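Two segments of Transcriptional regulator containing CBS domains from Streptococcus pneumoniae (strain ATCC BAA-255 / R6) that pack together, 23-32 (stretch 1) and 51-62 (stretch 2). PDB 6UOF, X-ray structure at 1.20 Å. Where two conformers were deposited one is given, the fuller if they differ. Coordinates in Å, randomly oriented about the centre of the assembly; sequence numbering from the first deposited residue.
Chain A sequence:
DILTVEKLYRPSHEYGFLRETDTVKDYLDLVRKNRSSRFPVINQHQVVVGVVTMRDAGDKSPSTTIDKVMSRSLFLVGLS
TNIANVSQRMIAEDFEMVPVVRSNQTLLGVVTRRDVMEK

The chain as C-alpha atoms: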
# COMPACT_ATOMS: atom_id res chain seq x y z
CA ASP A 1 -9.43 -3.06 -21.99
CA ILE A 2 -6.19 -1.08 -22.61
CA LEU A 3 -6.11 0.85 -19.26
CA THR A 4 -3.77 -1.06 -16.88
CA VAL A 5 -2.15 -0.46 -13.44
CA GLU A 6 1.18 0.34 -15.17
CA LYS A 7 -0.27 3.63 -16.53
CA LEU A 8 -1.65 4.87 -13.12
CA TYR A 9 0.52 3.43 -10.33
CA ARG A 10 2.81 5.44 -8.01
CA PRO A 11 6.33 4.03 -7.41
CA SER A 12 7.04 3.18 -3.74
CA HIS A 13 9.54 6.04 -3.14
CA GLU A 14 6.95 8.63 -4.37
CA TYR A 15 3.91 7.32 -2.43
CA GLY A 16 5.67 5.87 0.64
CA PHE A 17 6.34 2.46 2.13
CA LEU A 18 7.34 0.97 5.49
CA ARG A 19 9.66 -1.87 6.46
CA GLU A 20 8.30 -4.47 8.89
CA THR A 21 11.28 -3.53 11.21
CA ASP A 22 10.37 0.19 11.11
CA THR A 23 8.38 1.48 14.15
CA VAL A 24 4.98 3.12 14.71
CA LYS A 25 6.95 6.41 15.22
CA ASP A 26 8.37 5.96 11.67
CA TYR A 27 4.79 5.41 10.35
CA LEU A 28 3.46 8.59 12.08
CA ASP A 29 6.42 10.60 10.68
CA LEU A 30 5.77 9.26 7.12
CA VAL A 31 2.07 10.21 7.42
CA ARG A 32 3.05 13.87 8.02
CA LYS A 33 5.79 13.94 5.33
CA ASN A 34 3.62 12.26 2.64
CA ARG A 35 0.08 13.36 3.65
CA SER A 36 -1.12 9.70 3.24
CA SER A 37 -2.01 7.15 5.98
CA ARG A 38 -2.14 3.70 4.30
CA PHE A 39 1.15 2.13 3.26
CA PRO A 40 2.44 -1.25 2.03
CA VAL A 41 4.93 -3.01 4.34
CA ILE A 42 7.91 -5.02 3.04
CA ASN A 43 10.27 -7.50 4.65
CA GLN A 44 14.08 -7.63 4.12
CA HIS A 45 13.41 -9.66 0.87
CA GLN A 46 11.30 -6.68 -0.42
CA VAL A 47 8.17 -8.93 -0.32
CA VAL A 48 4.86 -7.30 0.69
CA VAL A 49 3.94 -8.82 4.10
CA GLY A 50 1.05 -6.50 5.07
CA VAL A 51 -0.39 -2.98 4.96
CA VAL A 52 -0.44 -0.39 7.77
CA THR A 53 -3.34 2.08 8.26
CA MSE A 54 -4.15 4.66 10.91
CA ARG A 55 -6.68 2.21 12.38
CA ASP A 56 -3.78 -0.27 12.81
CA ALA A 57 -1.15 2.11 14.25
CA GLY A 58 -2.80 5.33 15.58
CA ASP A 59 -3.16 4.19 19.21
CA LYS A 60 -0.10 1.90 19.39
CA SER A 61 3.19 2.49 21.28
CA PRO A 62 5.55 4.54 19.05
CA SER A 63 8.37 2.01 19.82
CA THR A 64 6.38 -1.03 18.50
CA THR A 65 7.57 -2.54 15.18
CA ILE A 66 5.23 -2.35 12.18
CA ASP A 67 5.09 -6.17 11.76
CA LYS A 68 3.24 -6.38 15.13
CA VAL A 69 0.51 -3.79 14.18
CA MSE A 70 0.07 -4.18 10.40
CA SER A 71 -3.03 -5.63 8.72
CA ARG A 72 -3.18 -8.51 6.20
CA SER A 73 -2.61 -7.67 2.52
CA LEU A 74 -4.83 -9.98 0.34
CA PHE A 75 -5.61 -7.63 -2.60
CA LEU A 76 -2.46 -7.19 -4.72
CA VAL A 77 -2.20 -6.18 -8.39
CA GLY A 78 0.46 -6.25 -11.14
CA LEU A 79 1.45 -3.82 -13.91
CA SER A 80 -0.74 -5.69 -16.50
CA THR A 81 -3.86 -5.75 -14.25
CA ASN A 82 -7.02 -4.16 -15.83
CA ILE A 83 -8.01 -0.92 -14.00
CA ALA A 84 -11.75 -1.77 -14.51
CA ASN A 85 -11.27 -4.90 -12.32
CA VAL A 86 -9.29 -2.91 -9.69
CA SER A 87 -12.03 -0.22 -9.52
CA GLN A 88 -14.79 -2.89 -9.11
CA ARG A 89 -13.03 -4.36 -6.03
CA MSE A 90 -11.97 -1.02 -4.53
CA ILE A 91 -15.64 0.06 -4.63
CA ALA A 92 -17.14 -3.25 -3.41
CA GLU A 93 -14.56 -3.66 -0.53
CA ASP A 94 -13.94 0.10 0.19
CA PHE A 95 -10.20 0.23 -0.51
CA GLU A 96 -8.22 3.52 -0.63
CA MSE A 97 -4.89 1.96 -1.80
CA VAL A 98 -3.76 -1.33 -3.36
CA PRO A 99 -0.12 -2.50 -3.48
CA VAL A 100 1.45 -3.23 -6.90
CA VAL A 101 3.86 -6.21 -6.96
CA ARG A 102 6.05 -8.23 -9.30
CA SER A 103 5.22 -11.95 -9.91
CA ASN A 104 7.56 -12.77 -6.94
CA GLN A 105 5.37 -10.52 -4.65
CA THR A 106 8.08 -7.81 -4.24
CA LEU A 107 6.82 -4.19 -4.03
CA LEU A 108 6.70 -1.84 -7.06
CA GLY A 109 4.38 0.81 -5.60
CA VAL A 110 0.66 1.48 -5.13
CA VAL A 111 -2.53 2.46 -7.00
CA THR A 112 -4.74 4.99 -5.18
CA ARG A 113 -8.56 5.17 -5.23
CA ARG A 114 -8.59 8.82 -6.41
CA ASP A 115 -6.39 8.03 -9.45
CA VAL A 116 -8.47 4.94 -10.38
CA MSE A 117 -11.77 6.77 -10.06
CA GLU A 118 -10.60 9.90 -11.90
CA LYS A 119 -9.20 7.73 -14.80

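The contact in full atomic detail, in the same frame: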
# COMPACT_ATOMS: atom_id res chain seq x y z
N THR A 23 9.22 1.36 12.94
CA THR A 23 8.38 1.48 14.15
C THR A 23 7.13 2.32 13.85
O THR A 23 7.02 2.96 12.79
CB THR A 23 9.18 2.12 15.28
OG1 THR A 23 9.45 3.46 14.87
CG2 THR A 23 10.45 1.36 15.61
N VAL A 24 6.21 2.30 14.81
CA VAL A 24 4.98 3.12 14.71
C VAL A 24 5.38 4.60 14.61
O VAL A 24 4.76 5.32 13.81
CB VAL A 24 4.04 2.81 15.89
CG1 VAL A 24 2.97 3.88 16.08
CG2 VAL A 24 3.41 1.44 15.71
N LYS A 25 6.44 5.01 15.31
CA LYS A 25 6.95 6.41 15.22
C LYS A 25 7.31 6.70 13.75
O LYS A 25 6.98 7.79 13.25
CB LYS A 25 8.19 6.63 16.09
CG LYS A 25 8.84 8.01 15.94
CD LYS A 25 10.16 8.16 16.67
CE LYS A 25 10.90 9.44 16.32
NZ LYS A 25 11.32 9.46 14.90
N ASP A 26 8.00 5.77 13.10
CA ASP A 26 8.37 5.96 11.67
C ASP A 26 7.11 6.10 10.82
O ASP A 26 7.11 6.95 9.90
CB ASP A 26 9.23 4.80 11.16
CG ASP A 26 10.57 4.67 11.86
OD1 ASP A 26 11.16 5.70 12.20
OD2 ASP A 26 10.99 3.53 12.09
N TYR A 27 6.07 5.32 11.10
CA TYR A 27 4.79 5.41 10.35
C TYR A 27 4.17 6.81 10.55
O TYR A 27 3.82 7.47 9.55
CB TYR A 27 3.82 4.32 10.80
CG TYR A 27 2.39 4.58 10.40
CD1 TYR A 27 1.93 4.31 9.12
CD2 TYR A 27 1.52 5.18 11.29
CE1 TYR A 27 0.62 4.58 8.75
CE2 TYR A 27 0.22 5.48 10.92
CZ TYR A 27 -0.22 5.20 9.65
OH TYR A 27 -1.51 5.48 9.28
N LEU A 28 4.07 7.26 11.80
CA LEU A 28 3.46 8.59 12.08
C LEU A 28 4.25 9.69 11.38
O LEU A 28 3.62 10.64 10.85
CB LEU A 28 3.36 8.81 13.59
CG LEU A 28 2.43 7.85 14.33
CD1 LEU A 28 2.48 8.08 15.83
CD2 LEU A 28 0.99 7.97 13.82
N ASP A 29 5.58 9.58 11.36
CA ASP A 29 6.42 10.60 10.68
C ASP A 29 6.14 10.57 9.17
O ASP A 29 6.09 11.66 8.54
CB ASP A 29 7.91 10.36 10.94
CG ASP A 29 8.34 10.56 12.38
OD1 ASP A 29 7.59 11.21 13.15
OD2 ASP A 29 9.44 10.06 12.74
N LEU A 30 6.01 9.37 8.59
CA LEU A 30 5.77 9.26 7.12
C LEU A 30 4.39 9.83 6.78
O LEU A 30 4.25 10.46 5.71
CB LEU A 30 5.88 7.79 6.68
CG LEU A 30 5.94 7.59 5.17
CD1 LEU A 30 7.16 8.27 4.57
CD2 LEU A 30 5.91 6.12 4.82
N VAL A 31 3.42 9.65 7.67
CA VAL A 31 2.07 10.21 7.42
C VAL A 31 2.18 11.73 7.27
O VAL A 31 1.58 12.29 6.34
CB VAL A 31 1.10 9.84 8.55
CG1 VAL A 31 -0.20 10.62 8.45
CG2 VAL A 31 0.82 8.34 8.60
N ARG A 32 2.97 12.38 8.12
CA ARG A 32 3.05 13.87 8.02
C ARG A 32 3.91 14.31 6.84
O ARG A 32 3.60 15.35 6.25
CB ARG A 32 3.54 14.41 9.36
CG ARG A 32 2.58 14.02 10.47
CD ARG A 32 2.57 14.96 11.64
NE ARG A 32 2.10 16.27 11.23
CZ ARG A 32 2.11 17.33 12.01
NH1 ARG A 32 2.55 17.21 13.25
NH2 ARG A 32 1.68 18.49 11.56
N VAL A 51 -0.13 -4.42 5.19
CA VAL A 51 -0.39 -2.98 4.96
C VAL A 51 -0.61 -2.34 6.34
O VAL A 51 -1.08 -3.04 7.27
CB VAL A 51 -1.59 -2.77 4.03
CG1 VAL A 51 -1.32 -3.23 2.60
CG2 VAL A 51 -2.86 -3.42 4.56
N VAL A 52 -0.25 -1.09 6.47
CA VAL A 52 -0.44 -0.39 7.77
C VAL A 52 -1.31 0.84 7.53
O VAL A 52 -1.03 1.62 6.59
CB VAL A 52 0.90 -0.09 8.48
CG1 VAL A 52 1.84 0.76 7.65
CG2 VAL A 52 0.68 0.54 9.85
N THR A 53 -2.36 0.96 8.33
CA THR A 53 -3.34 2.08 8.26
C THR A 53 -3.38 2.79 9.61
O THR A 53 -2.81 2.31 10.58
CB THR A 53 -4.73 1.55 7.91
OG1 THR A 53 -5.23 0.87 9.07
CG2 THR A 53 -4.71 0.62 6.72
N MSE A 54 -4.08 3.92 9.67
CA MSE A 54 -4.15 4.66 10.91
C MSE A 54 -4.96 3.86 11.93
O MSE A 54 -4.70 3.94 13.13
CB MSE A 54 -4.72 6.06 10.68
CG MSE A 54 -4.65 6.94 11.91
SE MSE A 54 -2.87 7.34 12.59
CE MSE A 54 -2.21 8.51 11.18
N ARG A 55 -5.95 3.08 11.47
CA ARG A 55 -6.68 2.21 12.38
C ARG A 55 -5.71 1.21 13.04
O ARG A 55 -5.85 0.91 14.22
CB ARG A 55 -7.79 1.45 11.64
CG ARG A 55 -8.50 0.39 12.47
CD ARG A 55 -9.65 -0.28 11.74
NE ARG A 55 -9.25 -1.36 10.84
CZ ARG A 55 -9.40 -2.67 11.09
NH1 ARG A 55 -9.95 -3.09 12.21
NH2 ARG A 55 -9.01 -3.55 10.19
N ASP A 56 -4.74 0.72 12.27
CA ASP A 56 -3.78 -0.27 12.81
C ASP A 56 -2.78 0.36 13.79
O ASP A 56 -2.47 -0.29 14.79
CB ASP A 56 -2.94 -0.85 11.68
CG ASP A 56 -3.69 -1.67 10.65
OD1 ASP A 56 -4.66 -2.33 11.04
OD2 ASP A 56 -3.26 -1.68 9.49
N ALA A 57 -2.32 1.58 13.52
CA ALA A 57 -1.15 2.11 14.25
C ALA A 57 -1.44 3.32 15.15
O ALA A 57 -0.61 3.57 16.03
CB ALA A 57 -0.09 2.49 13.23
N GLY A 58 -2.54 4.03 14.92
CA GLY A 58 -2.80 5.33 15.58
C GLY A 58 -2.67 5.32 17.09
O GLY A 58 -2.15 6.32 17.65
N ASP A 59 -3.14 4.26 17.73
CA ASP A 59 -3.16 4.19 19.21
C ASP A 59 -2.06 3.27 19.76
O ASP A 59 -2.10 2.97 20.95
CB ASP A 59 -4.51 3.69 19.69
CG ASP A 59 -4.79 2.25 19.32
OD1 ASP A 59 -4.09 1.72 18.41
OD2 ASP A 59 -5.67 1.65 19.96
N LYS A 60 -1.12 2.87 18.92
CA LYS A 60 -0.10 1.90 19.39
C LYS A 60 1.11 2.63 19.97
O LYS A 60 1.29 3.83 19.70
CB LYS A 60 0.30 0.97 18.24
CG LYS A 60 -0.83 0.16 17.63
CD LYS A 60 -1.47 -0.81 18.60
CE LYS A 60 -2.54 -1.68 17.97
NZ LYS A 60 -3.59 -0.87 17.32
N SER A 61 1.93 1.92 20.74
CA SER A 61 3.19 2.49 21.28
C SER A 61 4.08 2.90 20.12
O SER A 61 4.26 2.13 19.17
CB SER A 61 3.90 1.51 22.17
OG SER A 61 5.21 1.95 22.47
N PRO A 62 4.67 4.12 20.14
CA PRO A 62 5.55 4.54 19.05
C PRO A 62 6.76 3.62 18.84
O PRO A 62 7.28 3.56 17.73
CB PRO A 62 6.01 5.94 19.49
CG PRO A 62 4.96 6.41 20.45
CD PRO A 62 4.51 5.16 21.17

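Tyr 27 OH lies 3.0 Å from Met 54 N, yet the angle is too poor for a hydrogen bond; the hydroxyl is satisfied elsewhere in the structure. Tyr 27 OH also lies 3.3 Å from Thr 53 C, at the start of the second helix.

The one hydrogen bond across the contact is at the other end, where Lys 25 N donates to Pro 62 O (2.9 Å, 152°). A first-turn helix amide lacks the usual backbone carbonyl partner from a preceding helical turn, and here the returning loop supplies one; the CA atoms of Lys 25 and Pro 62 are 4.5 Å apart.

Most of the side-chain packing is apolar. Tyr 27 (chi1 163°, t) carries Val 52 CG2 over one ring face, while Tyr 27 CD2 meets Ala 57 CB at 3.7 Å. Selenomethionine Met 54 SE sits at the edge of the Tyr 27 ring, 5.3 Å from its centroid and 87° off its normal. Met 54 SE is 4.1 Å from Leu 28 CD2, and Met 54 CE 4.0 Å from Val 31 CG2. The CA-to-CB bond of Val 24 points toward the other stretch, and Val 24 CB packs against a backbone carbonyl oxygen, Ser 61 O, at 3.4 Å.

Both helices start alike: Asp 26 N donates to Thr 23 OG1 (3.3 Å), and Asp 56 N to Thr 53 OG1 (3.2 Å), each a capping bond. Together the stretches bury 528 Å².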